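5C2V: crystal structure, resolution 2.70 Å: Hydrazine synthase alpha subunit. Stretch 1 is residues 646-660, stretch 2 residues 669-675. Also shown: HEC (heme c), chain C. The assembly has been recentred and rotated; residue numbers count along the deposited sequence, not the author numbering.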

# COMPACT_ATOMS: atom_id res chain seq x y z
N PHE D 646 12.31 -24.04 -17.84
CA PHE D 646 12.92 -23.11 -18.79
C PHE D 646 14.09 -23.72 -19.56
O PHE D 646 14.27 -23.45 -20.74
N ARG D 647 14.88 -24.54 -18.88
CA ARG D 647 16.07 -25.13 -19.48
C ARG D 647 15.71 -26.24 -20.46
O ARG D 647 16.29 -26.34 -21.54
N ARG D 648 14.74 -27.07 -20.08
CA ARG D 648 14.33 -28.21 -20.88
C ARG D 648 13.39 -27.84 -22.02
O ARG D 648 13.45 -28.42 -23.11
N ASP D 649 12.51 -26.87 -21.77
CA ASP D 649 11.41 -26.57 -22.69
C ASP D 649 11.60 -25.28 -23.48
O ASP D 649 11.69 -25.30 -24.70
N ILE D 650 11.66 -24.15 -22.77
CA ILE D 650 11.68 -22.83 -23.41
C ILE D 650 12.99 -22.49 -24.12
O ILE D 650 12.99 -22.04 -25.27
N GLN D 651 14.11 -22.69 -23.42
CA GLN D 651 15.42 -22.32 -23.95
C GLN D 651 15.76 -22.91 -25.32
O GLN D 651 16.29 -22.20 -26.17
N PRO D 652 15.46 -24.21 -25.56
CA PRO D 652 15.73 -24.71 -26.91
C PRO D 652 14.90 -24.00 -27.99
O PRO D 652 15.39 -23.78 -29.09
N ILE D 653 13.66 -23.66 -27.65
CA ILE D 653 12.80 -22.90 -28.56
C ILE D 653 13.44 -21.55 -28.86
O ILE D 653 13.46 -21.09 -30.01
N LEU D 654 13.96 -20.91 -27.81
CA LEU D 654 14.63 -19.62 -27.97
C LEU D 654 15.88 -19.73 -28.84
O LEU D 654 16.16 -18.86 -29.67
N ASP D 655 16.64 -20.81 -28.66
CA ASP D 655 17.85 -21.02 -29.45
C ASP D 655 17.51 -21.25 -30.92
O ASP D 655 18.19 -20.75 -31.81
N ALA D 656 16.44 -22.00 -31.16
CA ALA D 656 16.05 -22.35 -32.52
C ALA D 656 15.42 -21.18 -33.29
O ALA D 656 15.85 -20.87 -34.40
N LYS D 657 14.40 -20.56 -32.71
CA LYS D 657 13.61 -19.55 -33.43
C LYS D 657 13.95 -18.08 -33.16
O LYS D 657 13.38 -17.19 -33.79
N CYS D 658 14.87 -17.82 -32.23
CA CYS D 658 15.03 -16.46 -31.71
C CYS D 658 16.46 -15.92 -31.78
O CYS D 658 16.71 -14.89 -32.41
N ALA D 659 17.38 -16.62 -31.13
CA ALA D 659 18.74 -16.13 -30.87
C ALA D 659 19.48 -15.62 -32.10
O ALA D 659 20.44 -14.86 -31.98
N MET D 660 19.05 -16.04 -33.29
CA MET D 660 19.68 -15.60 -34.53
C MET D 660 19.65 -14.07 -34.69
O MET D 660 20.67 -13.46 -35.01
N ASN D 669 18.50 -9.90 -25.22
CA ASN D 669 19.57 -10.75 -25.71
C ASN D 669 19.27 -12.20 -25.38
O ASN D 669 19.35 -12.62 -24.22
N LEU D 670 18.91 -12.96 -26.41
CA LEU D 670 18.47 -14.34 -26.25
C LEU D 670 19.56 -15.37 -26.58
O LEU D 670 19.33 -16.57 -26.49
N GLY D 671 20.73 -14.89 -26.97
CA GLY D 671 21.82 -15.77 -27.36
C GLY D 671 22.61 -16.30 -26.18
O GLY D 671 22.30 -15.99 -25.03
N GLY D 672 23.62 -17.11 -26.46
CA GLY D 672 24.50 -17.63 -25.43
C GLY D 672 24.16 -19.03 -24.96
O GLY D 672 24.92 -19.65 -24.22
N GLY D 673 23.00 -19.53 -25.39
CA GLY D 673 22.57 -20.86 -25.00
C GLY D 673 22.27 -20.98 -23.52
O GLY D 673 21.78 -20.03 -22.90
N LEU D 674 22.57 -22.14 -22.95
CA LEU D 674 22.29 -22.41 -21.54
C LEU D 674 23.45 -22.02 -20.62
O LEU D 674 23.40 -22.27 -19.42
N GLU D 675 24.49 -21.42 -21.20
CA GLU D 675 25.65 -21.00 -20.42
C GLU D 675 25.26 -20.00 -19.34
O GLU D 675 24.58 -19.01 -19.61

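Most of stretch 1 is a helix, which runs to Lys657 and packs against an irregular loop, residues 669-675. No direct hydrogen bond crosses between the two stretches. The contact rests on apolar packing and on one bridging water.

Phe646 has a t rotamer, and its ring stays short of contact with the loop. The CA-to-CB bond of Arg647 points sideways, its chi1 is m, and the end of the side chain leads away from the loop. Arg647 CB lies 4.0 Å from Leu674 CD2. The guanidinium group finds its partners elsewhere. Arg648 points away, while Asp649 and Ile650 are out of reach.

Gln651 points toward the loop with chi1 t and chi2 p. Gln651 CG packs 3.6 Å from Leu674 CD2. Leu674 has chi1 m and chi2 t; its CA-to-CB bond runs sideways, but the end of the side chain comes nearer the helix and covers Arg647 and Gln651. The amide of Gln651 turns along its own helix, where Gln651 NE2 donates to Asp655 OD1 at 2.8 Å. Gln651 NE2 also lies 3.5 Å from Gly673 O, but the angle is too poor for a hydrogen bond.

Pro652 points away and Ile653 is out of reach. Leu654, m then t, points toward the loop, but Leu654 CD2 comes no nearer than 4.5 Å, to Leu670 CD1.

Asp655 has chi1 m. Its CA-to-CB bond points sideways, and its carboxylate comes nearer the loop, with Asp655 OD1 4.0 Å from Gly673 CA. Water 1 joins the two stretches here. Water 1 donates to Asp655 OD1 at 2.7 Å and to Leu670 O at 3.2 Å, and it accepts from Gly673 N at 2.9 Å. Gly673 has a positive phi, which favours glycine.

Ala656 and Lys657 are out of reach. Cys658 is the first residue to leave helical geometry. It points toward the loop with chi1 m, and Cys658 CB packs 3.6 Å from Leu670 CD1. Cys658 SG is bonded covalently to CAB of heme c at 1.8 Å. Leu670, m then t, points toward stretch 1 and is the loop residue most covered by it.

Ala659 points sideways. Ala659 CB sits 3.8 Å from Leu670 O and 3.9 Å from Gly671 CA, where the backbones are close. Met660 points away from the loop; Met660 CG lies 3.7 Å from CMC of the heme.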

# COMPACT_ATOMS: atom_id res chain seq x y z
CB PHE D 646 13.38 -21.84 -18.07
CG PHE D 646 13.91 -20.78 -18.99
CD1 PHE D 646 13.05 -19.93 -19.65
CD2 PHE D 646 15.28 -20.64 -19.19
CE1 PHE D 646 13.53 -18.95 -20.50
CE2 PHE D 646 15.77 -19.66 -20.04
CZ PHE D 646 14.89 -18.82 -20.70
CB ARG D 647 16.99 -25.68 -18.39
CG ARG D 647 17.28 -24.68 -17.29
CD ARG D 647 17.65 -25.39 -16.00
NE ARG D 647 16.55 -26.19 -15.48
CZ ARG D 647 16.62 -26.96 -14.40
NH1 ARG D 647 17.75 -27.04 -13.72
NH2 ARG D 647 15.56 -27.65 -14.00
CB ARG D 648 13.67 -29.26 -19.99
CG ARG D 648 13.37 -30.58 -20.69
CD ARG D 648 11.97 -31.06 -20.34
NE ARG D 648 11.76 -31.13 -18.89
CZ ARG D 648 10.56 -31.19 -18.32
NH1 ARG D 648 9.47 -31.19 -19.07
NH2 ARG D 648 10.46 -31.24 -17.00
CB ASP D 649 10.09 -26.52 -21.91
CG ASP D 649 9.77 -27.84 -21.22
OD1 ASP D 649 10.05 -28.90 -21.81
OD2 ASP D 649 9.24 -27.81 -20.09
CB ILE D 650 11.39 -21.72 -22.37
CG1 ILE D 650 10.09 -22.01 -21.63
CG2 ILE D 650 11.34 -20.36 -23.04
CD1 ILE D 650 8.89 -22.19 -22.53
CB GLN D 651 16.52 -22.70 -22.95
CG GLN D 651 17.93 -22.31 -23.40
CD GLN D 651 18.20 -20.82 -23.25
OE1 GLN D 651 18.04 -20.25 -22.17
NE2 GLN D 651 18.61 -20.19 -24.35
CB PRO D 652 15.35 -26.19 -26.82
CG PRO D 652 15.51 -26.53 -25.38
CD PRO D 652 15.07 -25.30 -24.65
CB ILE D 653 11.39 -22.68 -27.98
CG1 ILE D 653 10.75 -24.02 -27.61
CG2 ILE D 653 10.51 -21.93 -28.97
CD1 ILE D 653 9.38 -23.88 -26.99
CB LEU D 654 15.00 -19.03 -26.61
CG LEU D 654 13.82 -18.66 -25.71
CD1 LEU D 654 14.31 -18.02 -24.42
CD2 LEU D 654 12.86 -17.74 -26.44
CB ASP D 655 18.64 -22.21 -28.91
CG ASP D 655 19.02 -22.05 -27.45
OD1 ASP D 655 19.08 -20.90 -26.97
OD2 ASP D 655 19.25 -23.08 -26.78
CB ALA D 656 15.09 -23.53 -32.50
CB LYS D 657 12.13 -19.76 -33.12
CG LYS D 657 11.64 -21.18 -33.34
CD LYS D 657 11.79 -21.60 -34.79
CE LYS D 657 11.11 -22.93 -35.04
NZ LYS D 657 9.67 -22.89 -34.65
CB CYS D 658 14.53 -16.38 -30.27
SG CYS D 658 12.77 -16.76 -30.07
CB ALA D 659 19.56 -17.22 -30.20
CB MET D 660 19.01 -16.27 -35.74
CG MET D 660 17.52 -16.02 -35.88
SD MET D 660 16.76 -16.98 -37.20
CE MET D 660 16.91 -18.64 -36.54
CB ASN D 669 20.91 -10.32 -25.11
CG ASN D 669 22.08 -11.14 -25.62
OD1 ASN D 669 21.97 -11.83 -26.64
ND2 ASN D 669 23.20 -11.06 -24.92
CB LEU D 670 17.23 -14.58 -27.11
CG LEU D 670 16.10 -13.60 -26.81
CD1 LEU D 670 14.87 -13.88 -27.67
CD2 LEU D 670 15.74 -13.62 -25.33
CB LEU D 674 21.95 -23.89 -21.34
CG LEU D 674 20.49 -24.28 -21.53
CD1 LEU D 674 20.32 -25.79 -21.47
CD2 LEU D 674 19.62 -23.60 -20.48
CB GLU D 675 26.72 -20.40 -21.33
CG GLU D 675 28.01 -20.05 -20.60
CD GLU D 675 29.13 -19.64 -21.54
OE1 GLU D 675 28.86 -19.49 -22.75
OE2 GLU D 675 30.27 -19.46 -21.07
FE HEC C . 12.48 -10.27 -32.10
CHA HEC C . 12.00 -6.97 -31.30
CHB HEC C . 11.22 -11.21 -29.06
CHC HEC C . 12.86 -13.60 -32.94
CHD HEC C . 13.99 -9.39 -35.07
NA HEC C . 11.78 -9.27 -30.47
C1A HEC C . 11.59 -7.91 -30.38
C2A HEC C . 10.90 -7.63 -29.14
C3A HEC C . 10.68 -8.80 -28.52
C4A HEC C . 11.23 -9.86 -29.34
CMA HEC C . 9.97 -8.98 -27.16
CAA HEC C . 10.48 -6.24 -28.62
CBA HEC C . 11.61 -5.63 -27.81
CGA HEC C . 11.15 -4.34 -27.19
O1A HEC C . 11.72 -3.93 -26.14
O2A HEC C . 10.20 -3.71 -27.73
NB HEC C . 12.16 -12.07 -31.15
C1B HEC C . 11.52 -12.22 -29.94
C2B HEC C . 11.23 -13.63 -29.76
C3B HEC C . 11.69 -14.29 -30.83
C4B HEC C . 12.28 -13.32 -31.73
CMB HEC C . 10.52 -14.25 -28.54
CAB HEC C . 11.61 -15.81 -31.10
CBB HEC C . 10.15 -16.21 -31.43
NC HEC C . 13.27 -11.30 -33.70
C1C HEC C . 13.33 -12.68 -33.85
C2C HEC C . 13.87 -12.98 -35.16
C3C HEC C . 14.29 -11.82 -35.69
C4C HEC C . 13.85 -10.74 -34.83
CMC HEC C . 14.24 -14.40 -35.63
CAC HEC C . 15.00 -11.64 -37.06
CBC HEC C . 14.07 -12.05 -38.22
ND HEC C . 12.94 -8.44 -33.04
C1D HEC C . 13.54 -8.35 -34.29
C2D HEC C . 13.62 -6.95 -34.66
C3D HEC C . 12.99 -6.17 -33.50
C4D HEC C . 12.60 -7.19 -32.53
CMD HEC C . 14.20 -6.37 -35.96
CAD HEC C . 12.86 -4.63 -33.44
CBD HEC C . 11.56 -4.11 -32.82
CGD HEC C . 10.34 -4.68 -33.49
O1D HEC C . 9.26 -4.67 -32.85
O2D HEC C . 10.44 -5.13 -34.66
O HOH W 1 21.00 -19.10 -27.40